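Xyn30D (Paenibacillus barcinonensis, PDB 4QB6) probably cleaves glucuronoxylan as a xylanase and, through its attached CBM35 module, the part described here, binds glucuronic acid-bearing sugars with the aid of calcium. Local coordinates at residues Thr101-Ile106 and Thr149-Pro154; Phe93-Glu98 and Glu117-Thr122; Glu41-Thr46 and Asn155-Thr160. One frame throughout, in Å; residues are numbered along the deposited sequence. Where two conformers were deposited one is given.

Contact 1: Thr101-Ile106 and Thr149-Pro154; sequences TRNLDI and TGTEGP. With CA (calcium ion), chain C; GCU (alpha-D-glucopyranuronic acid), chain B.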
loop_
_atom_site.group_PDB
_atom_site.type_symbol
_atom_site.label_atom_id
_atom_site.label_comp_id
_atom_site.label_asym_id
_atom_site.label_seq_id
_atom_site.Cartn_x
_atom_site.Cartn_y
_atom_site.Cartn_z
ATOM N N THR A 101 6.233 -10.840 9.755
ATOM C CA THR A 101 6.617 -9.852 8.767
ATOM C C THR A 101 6.200 -10.364 7.421
ATOM O O THR A 101 6.414 -11.523 7.106
ATOM C CB THR A 101 8.120 -9.591 8.793
ATOM O OG1 THR A 101 8.427 -9.009 10.072
ATOM C CG2 THR A 101 8.564 -8.651 7.695
ATOM N N ARG A 102 5.611 -9.497 6.595
ATOM C CA ARG A 102 5.210 -9.847 5.239
ATOM C C ARG A 102 5.844 -8.876 4.291
ATOM O O ARG A 102 5.875 -7.665 4.572
ATOM C CB ARG A 102 3.699 -9.883 5.100
ATOM C CG ARG A 102 3.044 -10.894 6.033
ATOM C CD ARG A 102 1.554 -11.039 5.836
ATOM N NE ARG A 102 1.013 -12.070 6.705
ATOM C CZ ARG A 102 -0.245 -12.482 6.681
ATOM N NH1 ARG A 102 -1.105 -11.970 5.847
ATOM N NH2 ARG A 102 -0.661 -13.449 7.489
ATOM N N ASN A 103 6.357 -9.378 3.180
ATOM C CA ASN A 103 7.140 -8.567 2.244
ATOM C C ASN A 103 6.366 -8.268 0.994
ATOM O O ASN A 103 5.595 -9.097 0.518
ATOM C CB ASN A 103 8.448 -9.278 1.905
ATOM C CG ASN A 103 9.117 -9.860 3.128
ATOM O OD1 ASN A 103 9.347 -11.073 3.186
ATOM N ND2 ASN A 103 9.405 -9.036 4.127
ATOM N N LEU A 104 6.545 -7.067 0.470
ATOM C CA LEU A 104 5.887 -6.680 -0.787
ATOM C C LEU A 104 6.877 -6.113 -1.773
ATOM O O LEU A 104 7.742 -5.302 -1.384
ATOM C CB LEU A 104 4.774 -5.639 -0.582
ATOM C CG LEU A 104 3.668 -5.954 0.410
ATOM C CD1 LEU A 104 2.686 -4.811 0.527
ATOM C CD2 LEU A 104 2.898 -7.198 -0.008
ATOM N N ASP A 105 6.748 -6.449 -3.043
ATOM C CA ASP A 105 7.447 -5.715 -4.104
ATOM C C ASP A 105 6.666 -4.442 -4.365
ATOM O O ASP A 105 5.441 -4.434 -4.338
ATOM C CB ASP A 105 7.516 -6.551 -5.389
ATOM C CG ASP A 105 8.596 -7.605 -5.400
ATOM O OD1 ASP A 105 9.489 -7.627 -4.550
ATOM O OD2 ASP A 105 8.534 -8.411 -6.370
ATOM N N ILE A 106 7.374 -3.364 -4.658
ATOM C CA ILE A 106 6.765 -2.053 -4.902
ATOM C C ILE A 106 7.229 -1.533 -6.246
ATOM O O ILE A 106 8.440 -1.462 -6.514
ATOM C CB ILE A 106 7.075 -1.070 -3.753
ATOM C CG1 ILE A 106 6.677 -1.765 -2.421
ATOM C CG2 ILE A 106 6.411 0.276 -3.999
ATOM C CD1 ILE A 106 6.428 -0.917 -1.217
ATOM N N THR A 149 4.818 -11.630 -2.623
ATOM C CA THR A 149 6.006 -12.281 -3.183
ATOM C C THR A 149 6.310 -13.598 -2.509
ATOM O O THR A 149 7.391 -14.158 -2.716
ATOM C CB THR A 149 7.244 -11.370 -3.031
ATOM O OG1 THR A 149 7.504 -11.183 -1.658
ATOM C CG2 THR A 149 7.057 -9.997 -3.713
ATOM N N GLY A 150 5.424 -14.097 -1.667
ATOM C CA GLY A 150 5.622 -15.384 -1.004
ATOM C C GLY A 150 5.214 -15.419 0.435
ATOM O O GLY A 150 5.078 -16.501 1.007
ATOM N N THR A 151 4.965 -14.265 1.059
ATOM C CA THR A 151 4.561 -14.190 2.447
ATOM C C THR A 151 3.172 -13.547 2.626
ATOM O O THR A 151 2.778 -13.216 3.734
ATOM C CB THR A 151 5.619 -13.477 3.322
ATOM O OG1 THR A 151 6.050 -12.261 2.692
ATOM C CG2 THR A 151 6.829 -14.390 3.528
ATOM N N GLU A 152 2.402 -13.455 1.553
ATOM C CA GLU A 152 1.071 -12.825 1.602
ATOM C C GLU A 152 1.274 -11.338 1.956
ATOM O O GLU A 152 2.349 -10.778 1.708
ATOM C CB GLU A 152 0.109 -13.615 2.516
ATOM C CG GLU A 152 -1.274 -13.860 1.931
ATOM C CD GLU A 152 -2.414 -13.150 2.627
ATOM O OE1 GLU A 152 -2.282 -11.952 2.970
ATOM O OE2 GLU A 152 -3.492 -13.754 2.822
ATOM N N GLY A 153 0.246 -10.673 2.450
ATOM C CA GLY A 153 0.389 -9.235 2.693
ATOM C C GLY A 153 -0.325 -8.775 3.918
ATOM O O GLY A 153 -1.220 -9.433 4.419
ATOM N N PRO A 154 0.004 -7.575 4.396
ATOM C CA PRO A 154 -0.784 -6.957 5.446
ATOM C C PRO A 154 -2.151 -6.546 4.922
ATOM O O PRO A 154 -2.307 -6.339 3.725
ATOM C CB PRO A 154 0.044 -5.736 5.794
ATOM C CG PRO A 154 0.669 -5.347 4.508
ATOM C CD PRO A 154 0.975 -6.650 3.809
HETATM CA CA CA C . -4.743 -11.835 3.641
HETATM C C1 GCU B . -7.306 -13.627 8.694
HETATM C C2 GCU B . -7.903 -12.244 8.682
HETATM C C3 GCU B . -7.665 -11.537 7.365
HETATM C C4 GCU B . -6.120 -11.598 7.010
HETATM C C5 GCU B . -5.694 -13.053 6.990
HETATM C C6 GCU B . -4.268 -13.233 6.668
HETATM O O2 GCU B . -9.305 -12.305 9.050
HETATM O O3 GCU B . -8.065 -10.171 7.351
HETATM O O4 GCU B . -5.949 -11.074 5.675
HETATM O O5 GCU B . -5.940 -13.535 8.295
HETATM O O6A GCU B . -3.831 -12.757 5.611
HETATM O O6B GCU B . -3.540 -13.845 7.439
HETATM O O HOH W 1 4.538 -11.477 0.188
HETATM O O HOH W 2 7.879 -12.619 0.709
HETATM O O HOH W 3 -3.967 -9.508 3.804
HETATM O O HOH W 4 -6.410 -13.570 3.502
#

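Contact 2: Phe93-Glu98 and Glu117-Thr122; sequences FRYALE and EPFTET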
loop_
_atom_site.group_PDB
_atom_site.type_symbol
_atom_site.label_atom_id
_atom_site.label_comp_id
_atom_site.label_asym_id
_atom_site.label_seq_id
_atom_site.Cartn_x
_atom_site.Cartn_y
_atom_site.Cartn_z
ATOM N N PHE A 93 2.046 3.972 4.332
ATOM C CA PHE A 93 1.024 2.945 4.303
ATOM C C PHE A 93 0.386 2.824 5.659
ATOM O O PHE A 93 1.119 2.740 6.657
ATOM C CB PHE A 93 1.655 1.575 3.979
ATOM C CG PHE A 93 2.346 1.512 2.650
ATOM C CD1 PHE A 93 3.683 1.856 2.523
ATOM C CD2 PHE A 93 1.663 1.119 1.511
ATOM C CE1 PHE A 93 4.303 1.781 1.303
ATOM C CE2 PHE A 93 2.300 1.077 0.290
ATOM C CZ PHE A 93 3.620 1.417 0.195
ATOM N N ARG A 94 -0.927 2.800 5.743
ATOM C CA ARG A 94 -1.652 2.478 6.978
ATOM C C ARG A 94 -2.165 1.069 6.798
ATOM O O ARG A 94 -2.896 0.783 5.831
ATOM C CB ARG A 94 -2.784 3.453 7.249
ATOM C CG ARG A 94 -3.451 3.227 8.614
ATOM C CD ARG A 94 -4.363 4.386 8.970
ATOM N NE ARG A 94 -4.872 4.328 10.358
ATOM C CZ ARG A 94 -6.040 3.845 10.703
ATOM N NH1 ARG A 94 -6.833 3.291 9.823
ATOM N NH2 ARG A 94 -6.436 3.874 11.978
ATOM N N TYR A 95 -1.783 0.170 7.705
ATOM C CA TYR A 95 -1.988 -1.270 7.522
ATOM C C TYR A 95 -2.126 -1.984 8.833
ATOM O O TYR A 95 -1.724 -1.448 9.873
ATOM C CB TYR A 95 -0.806 -1.879 6.719
ATOM C CG TYR A 95 0.465 -2.021 7.525
ATOM C CD1 TYR A 95 1.347 -0.957 7.702
ATOM C CD2 TYR A 95 0.787 -3.222 8.136
ATOM C CE1 TYR A 95 2.487 -1.099 8.465
ATOM C CE2 TYR A 95 1.929 -3.364 8.887
ATOM C CZ TYR A 95 2.758 -2.299 9.066
ATOM O OH TYR A 95 3.930 -2.428 9.818
ATOM N N ALA A 96 -2.635 -3.208 8.796
ATOM C CA ALA A 96 -2.724 -4.040 9.990
ATOM C C ALA A 96 -2.126 -5.375 9.678
ATOM O O ALA A 96 -2.261 -5.898 8.566
ATOM C CB ALA A 96 -4.169 -4.166 10.440
ATOM N N LEU A 97 -1.456 -5.957 10.650
ATOM C CA LEU A 97 -0.805 -7.264 10.478
ATOM C C LEU A 97 -0.697 -7.924 11.843
ATOM O O LEU A 97 0.113 -7.481 12.660
ATOM C CB LEU A 97 0.564 -7.081 9.804
ATOM C CG LEU A 97 1.412 -8.330 9.608
ATOM C CD1 LEU A 97 0.638 -9.459 8.963
ATOM C CD2 LEU A 97 2.636 -7.977 8.777
ATOM N N GLU A 98 -1.455 -8.989 12.087
ATOM C CA GLU A 98 -1.479 -9.526 13.452
ATOM C C GLU A 98 -0.132 -10.009 13.946
ATOM O O GLU A 98 0.288 -9.633 15.038
ATOM C CB GLU A 98 -2.494 -10.635 13.520
ATOM C CG GLU A 98 -2.620 -11.380 14.859
ATOM C CD GLU A 98 -3.661 -12.499 14.761
ATOM O OE1 GLU A 98 -3.393 -13.568 14.164
ATOM O OE2 GLU A 98 -4.789 -12.301 15.240
ATOM N N GLU A 117 10.006 -5.524 0.256
ATOM C CA GLU A 117 10.002 -4.523 1.315
ATOM C C GLU A 117 9.203 -5.058 2.507
ATOM O O GLU A 117 8.042 -5.427 2.340
ATOM C CB GLU A 117 9.374 -3.256 0.765
ATOM C CG GLU A 117 9.363 -2.102 1.756
ATOM C CD GLU A 117 10.741 -1.558 2.090
ATOM O OE1 GLU A 117 11.711 -1.793 1.313
ATOM O OE2 GLU A 117 10.867 -0.887 3.136
ATOM N N PRO A 118 9.779 -5.008 3.716
ATOM C CA PRO A 118 9.134 -5.603 4.873
ATOM C C PRO A 118 8.038 -4.741 5.438
ATOM O O PRO A 118 8.209 -3.521 5.549
ATOM C CB PRO A 118 10.266 -5.681 5.898
ATOM C CG PRO A 118 11.237 -4.613 5.498
ATOM C CD PRO A 118 11.129 -4.485 4.026
ATOM N N PHE A 119 6.942 -5.388 5.831
ATOM C CA PHE A 119 5.905 -4.786 6.671
ATOM C C PHE A 119 5.888 -5.630 7.938
ATOM O O PHE A 119 5.550 -6.806 7.915
ATOM C CB PHE A 119 4.546 -4.842 5.966
ATOM C CG PHE A 119 4.415 -3.842 4.861
ATOM C CD1 PHE A 119 5.142 -3.974 3.675
ATOM C CD2 PHE A 119 3.583 -2.720 5.005
ATOM C CE1 PHE A 119 5.042 -3.019 2.671
ATOM C CE2 PHE A 119 3.489 -1.803 3.995
ATOM C CZ PHE A 119 4.202 -1.945 2.851
ATOM N N THR A 120 6.209 -4.995 9.061
ATOM C CA THR A 120 6.319 -5.677 10.325
ATOM C C THR A 120 4.993 -5.696 11.061
ATOM O O THR A 120 4.078 -4.892 10.794
ATOM C CB THR A 120 7.435 -5.091 11.191
ATOM O OG1 THR A 120 7.134 -3.729 11.476
ATOM C CG2 THR A 120 8.756 -5.224 10.534
ATOM N N GLU A 121 4.823 -6.638 11.978
ATOM C CA GLU A 121 3.514 -6.805 12.590
ATOM C C GLU A 121 3.093 -5.551 13.357
ATOM O O GLU A 121 3.903 -4.728 13.794
ATOM C CB GLU A 121 3.451 -8.042 13.501
ATOM C CG GLU A 121 4.353 -7.953 14.727
ATOM C CD GLU A 121 4.285 -9.190 15.608
ATOM O OE1 GLU A 121 4.690 -10.283 15.154
ATOM O OE2 GLU A 121 3.868 -9.056 16.774
ATOM N N THR A 122 1.782 -5.427 13.485
ATOM C CA THR A 122 1.163 -4.416 14.329
ATOM C C THR A 122 0.597 -5.059 15.593
ATOM O O THR A 122 0.258 -4.316 16.519
ATOM C CB THR A 122 0.058 -3.661 13.570
ATOM O OG1 THR A 122 -1.014 -4.556 13.286
ATOM C CG2 THR A 122 0.583 -2.985 12.332
HETATM O O HOH W 5 6.974 -2.160 9.044
#

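Contact 3: Glu41-Thr46 and Asn155-Thr160; sequences EAETGT and NMDNIT. With CA (calcium ion), chain D; GCU (alpha-D-glucopyranuronic acid), chain B.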
loop_
_atom_site.group_PDB
_atom_site.type_symbol
_atom_site.label_atom_id
_atom_site.label_comp_id
_atom_site.label_asym_id
_atom_site.label_seq_id
_atom_site.Cartn_x
_atom_site.Cartn_y
_atom_site.Cartn_z
ATOM N N GLU A 41 -7.266 5.928 -0.683
ATOM C CA GLU A 41 -7.784 4.679 -0.127
ATOM C C GLU A 41 -7.306 3.460 -0.910
ATOM O O GLU A 41 -7.200 3.472 -2.122
ATOM C CB GLU A 41 -9.306 4.676 -0.141
ATOM C CG GLU A 41 -9.966 5.657 0.816
ATOM C CD GLU A 41 -9.559 5.477 2.280
ATOM O OE1 GLU A 41 -9.042 4.383 2.632
ATOM O OE2 GLU A 41 -9.723 6.415 3.105
ATOM N N ALA A 42 -7.040 2.370 -0.214
ATOM C CA ALA A 42 -6.653 1.138 -0.925
ATOM C C ALA A 42 -7.814 0.503 -1.655
ATOM O O ALA A 42 -7.608 -0.179 -2.654
ATOM C CB ALA A 42 -6.061 0.162 0.075
ATOM N N GLU A 43 -9.023 0.722 -1.152
ATOM C CA GLU A 43 -10.201 -0.005 -1.585
ATOM C C GLU A 43 -10.928 0.633 -2.750
ATOM O O GLU A 43 -11.785 -0.054 -3.340
ATOM C CB GLU A 43 -11.183 -0.197 -0.421
ATOM C CG GLU A 43 -11.753 1.079 0.171
ATOM C CD GLU A 43 -10.929 1.670 1.287
ATOM O OE1 GLU A 43 -11.446 2.491 2.041
ATOM O OE2 GLU A 43 -9.707 1.346 1.434
ATOM N N THR A 44 -10.639 1.878 -3.081
ATOM C CA THR A 44 -11.313 2.565 -4.201
ATOM C C THR A 44 -10.224 3.385 -4.943
ATOM O O THR A 44 -9.292 3.845 -4.314
ATOM C CB THR A 44 -12.479 3.432 -3.651
ATOM O OG1 THR A 44 -11.992 4.293 -2.608
ATOM C CG2 THR A 44 -13.611 2.569 -3.099
ATOM N N GLY A 45 -10.326 3.540 -6.279
ATOM C CA GLY A 45 -9.272 4.154 -7.135
ATOM C C GLY A 45 -8.097 3.214 -7.465
ATOM O O GLY A 45 -6.977 3.638 -7.908
ATOM N N THR A 46 -8.382 1.911 -7.269
ATOM C CA THR A 46 -7.381 0.898 -7.409
ATOM C C THR A 46 -7.879 -0.281 -8.242
ATOM O O THR A 46 -9.101 -0.527 -8.378
ATOM C CB THR A 46 -6.949 0.351 -6.025
ATOM O OG1 THR A 46 -8.104 -0.159 -5.344
ATOM C CG2 THR A 46 -6.277 1.410 -5.191
ATOM N N ASN A 155 -3.135 -6.393 5.789
ATOM C CA ASN A 155 -4.367 -5.783 5.365
ATOM C C ASN A 155 -4.094 -4.286 5.161
ATOM O O ASN A 155 -3.485 -3.642 6.030
ATOM C CB ASN A 155 -5.476 -5.979 6.368
ATOM C CG ASN A 155 -5.991 -7.392 6.423
ATOM O OD1 ASN A 155 -5.736 -8.214 5.546
ATOM N ND2 ASN A 155 -6.790 -7.666 7.443
ATOM N N MET A 156 -4.500 -3.710 4.041
ATOM C CA MET A 156 -4.027 -2.398 3.622
ATOM C C MET A 156 -5.158 -1.409 3.611
ATOM O O MET A 156 -6.159 -1.599 2.903
ATOM C CB MET A 156 -3.407 -2.485 2.224
ATOM C CG MET A 156 -2.719 -1.210 1.770
ATOM S SD MET A 156 -1.370 -0.665 2.811
ATOM C CE MET A 156 -0.212 -1.941 2.671
ATOM N N ASP A 157 -5.033 -0.342 4.391
ATOM C CA ASP A 157 -6.117 0.641 4.520
ATOM C C ASP A 157 -6.027 1.759 3.511
ATOM O O ASP A 157 -7.023 2.083 2.856
ATOM C CB ASP A 157 -6.127 1.207 5.941
ATOM C CG ASP A 157 -7.307 2.091 6.217
ATOM O OD1 ASP A 157 -8.330 2.019 5.519
ATOM O OD2 ASP A 157 -7.173 2.867 7.181
ATOM N N ASN A 158 -4.868 2.364 3.405
ATOM C CA ASN A 158 -4.682 3.568 2.578
ATOM C C ASN A 158 -3.207 3.834 2.445
ATOM O O ASN A 158 -2.389 3.194 3.146
ATOM C CB ASN A 158 -5.464 4.795 3.156
ATOM C CG ASN A 158 -4.901 5.333 4.445
ATOM O OD1 ASN A 158 -5.657 5.676 5.387
ATOM N ND2 ASN A 158 -3.661 5.491 4.494
ATOM N N ILE A 159 -2.856 4.737 1.546
ATOM C CA ILE A 159 -1.538 5.351 1.514
ATOM C C ILE A 159 -1.667 6.851 1.569
ATOM O O ILE A 159 -2.699 7.437 1.157
ATOM C CB ILE A 159 -0.716 4.981 0.273
ATOM C CG1 ILE A 159 -1.451 5.360 -1.019
ATOM C CG2 ILE A 159 -0.361 3.523 0.338
ATOM C CD1 ILE A 159 -0.638 5.175 -2.269
ATOM N N THR A 160 -0.659 7.497 2.120
ATOM C CA THR A 160 -0.551 8.971 2.070
ATOM C C THR A 160 0.735 9.292 1.383
ATOM O O THR A 160 1.789 8.736 1.738
ATOM C CB THR A 160 -0.618 9.588 3.452
ATOM O OG1 THR A 160 -1.835 9.195 4.087
ATOM C CG2 THR A 160 -0.549 11.111 3.393
HETATM CA CA CA D . -9.479 2.394 3.610
HETATM C C1 GCU B . -7.306 -13.627 8.694
HETATM C C2 GCU B . -7.903 -12.244 8.682
HETATM C C3 GCU B . -7.665 -11.537 7.365
HETATM C C4 GCU B . -6.120 -11.598 7.010
HETATM C C5 GCU B . -5.694 -13.053 6.990
HETATM C C6 GCU B . -4.268 -13.233 6.668
HETATM O O2 GCU B . -9.305 -12.305 9.050
HETATM O O3 GCU B . -8.065 -10.171 7.351
HETATM O O4 GCU B . -5.949 -11.074 5.675
HETATM O O5 GCU B . -5.940 -13.535 8.295
HETATM O O6A GCU B . -3.831 -12.757 5.611
HETATM O O6B GCU B . -3.540 -13.845 7.439
#

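Contact 1: Thr101-Ile106 and Thr149-Pro154
Gly153 O accepts from two donors: Arg102 NH1 at 2.9 Å, which sits well above the carbonyl plane, and water 3, a ligand of the calcium ion. The same NH1 makes a straighter bond, 172°, to O6A of the glucuronic acid at 2.8 Å, while NH2 takes O6B, so the guanidinium meets the sugar carboxylate edge-on with two parallel pairings. Arg102 reaches this far because its chain is extended from CG to NE (chi2 -175°), its CD passing Thr151 O on the way. Glu152 CB lies over one face of the guanidinium. The Glu152 carboxylate holds the calcium with both oxygens, and the anti lone pair of OE1 also receives Gly153 N at 2.9 Å, which fixes the turn of the group. This is the ligand pocket of the CBM35 module: the calcium binds O4 and O6A of the sugar, O6A being the oxygen that also takes Arg102 NH1, and the calcium and the guanidinium probably offset the uronate charge between them. Asn67 OD1, the Phe68 carbonyl and two waters complete the ion's shell. Behind the pocket the loop after strand 140-149 is tied to strand 102-108. Asn103 N points almost straight at Thr151 OG1, at 2.9 Å and 174°. Water 1 bridges both segments, giving to Asn103 O and Glu152 O and accepting from Thr149 N and Thr151 N. On the buried side Leu104 CD1 meets the CD corner of the Pro154 ring at 4.1 Å. Thr149 CG2 lies 3.3 Å from CG of Asp105, whose oxygens are held by Lys112 and Asn116.

Contact 2: Phe93-Glu98 and Glu117-Thr122
Tyr95 has CG set between its backbone N and carbonyl carbon (chi1 75°), and Phe119 turns CG anti to its own carbonyl carbon (chi1 -75°); together these put the edge of the Phe119 ring against the face of Tyr95. The planes stand at 85°, and Phe119 CD2 lies over the centre of the tyrosine ring. Further round the same edge, CZ of Phe119 sits over the centre of the Phe93 ring, a second T-shaped pair with centroids 5.2 Å apart. Phe119 is therefore the edge partner in both stacks of a three-ring aromatic cluster. Lys131 adds a cation-pi contact to Phe119, and Met156 touches both Phe93 and Phe119. The cluster lies between the two antiparallel sheets of the beta-sandwich, with Phe93 and Tyr95 coming from strand 87-96 and Phe119 from strand 111-119 of the other sheet. Tyr95 OH donates to Thr120 O at 2.7 Å, which lies near the plane of the tyrosine ring, and accepts from water 5, which in turn receives Thr120 N; the ring is thus pinned from its hydroxyl as well as its face. Beyond the strands the two segments close on each other through backbone and threonine. Thr122 N donates to Leu97 O at 2.8 Å, in the carbonyl plane, and Leu97 N returns a nearly straight bond of 3.0 Å to Thr122 OG1. That hydroxyl is also bonded to Thr127. Thr122 CG2 slides past the tyrosine ring, 3.7 Å from Tyr95 CE2, while Leu97 CD2 rests against Phe119 O at 3.3 Å.

Contact 3: Glu41-Thr46 and Asn155-Thr160
A calcium ion joins the loop that follows strand 38-41 to strand 155-163, the neighbour of 38-41 in the four-stranded antiparallel sheet; the contact is buried, and metal ligation does most of the work. Glu41 binds through one oxygen, OE1, at 2.3 Å from the ion, whereas Glu43 closes on it with both OE1 and OE2. Glu43 gets there with CG placed between backbone N and carbonyl carbon (chi1 63°) and a bend at chi2. Across the contact Asp157 gives two ligands, its side-chain OD1 at 2.3 Å and its backbone O at 2.6 Å. With CG anti to the backbone N and beside the carbonyl carbon (chi1 -173°), OD1 and the residue's own O face the same ion, while OD2 forms a salt bridge with Arg94. Thr61 and Gly64 complete the shell with their carbonyls. Three carboxylates crowd here, and the calcium, with Arg94 nearby, probably offsets their charge. Asp157 O also accepts Ala42 N at 3.1 Å, from above the carbonyl plane, so one oxygen serves metal and amide together. Glu41 and Asn158 form a non-hydrogen-bonded antiparallel pair, and Asp157 with Asn158 opposite Arg94 makes a classic beta bulge. Ala42 CB packs on Met156 CG at 4.0 Å, and Thr46 OG1 donates to Ala42 O within the same loop. At the start of the strand the Asn155 amide meets the O3 and O4 side of the glucuronic acid; an alanine here would probably leave those sugar oxygens without their amide partner and the ring less firmly placed in the pocket. A calcium between an N-terminal loop and the last strand, apart from the sugar, is characteristic of the structural metal site of CBM35 and related beta-sandwich modules.

In the fold
Contact 1 belongs to the five-stranded sheet of the beta-sandwich, contact 3 to the four-stranded one, and contact 2 bridges the two. Contacts 1 and 2, centres about 9 Å apart, are linked where strand 102-108 of contact 1 lies beside strand 111-119 of contact 2 (Leu104 O probably hydrogen-bonded to Glu117 N); along the chain their segments alternate. Contact 3 spans both in sequence, pairing the start of the module with its last strand. Its centre is about 14 Å from contact 2, joined through strands 87-96 and 155-163, and about 16 Å from contact 1. Contacts 1 and 3 both touch the glucuronic acid but hold different calcium ions, and the run Thr149-Thr160 passes from the sugar-binding calcium to the second.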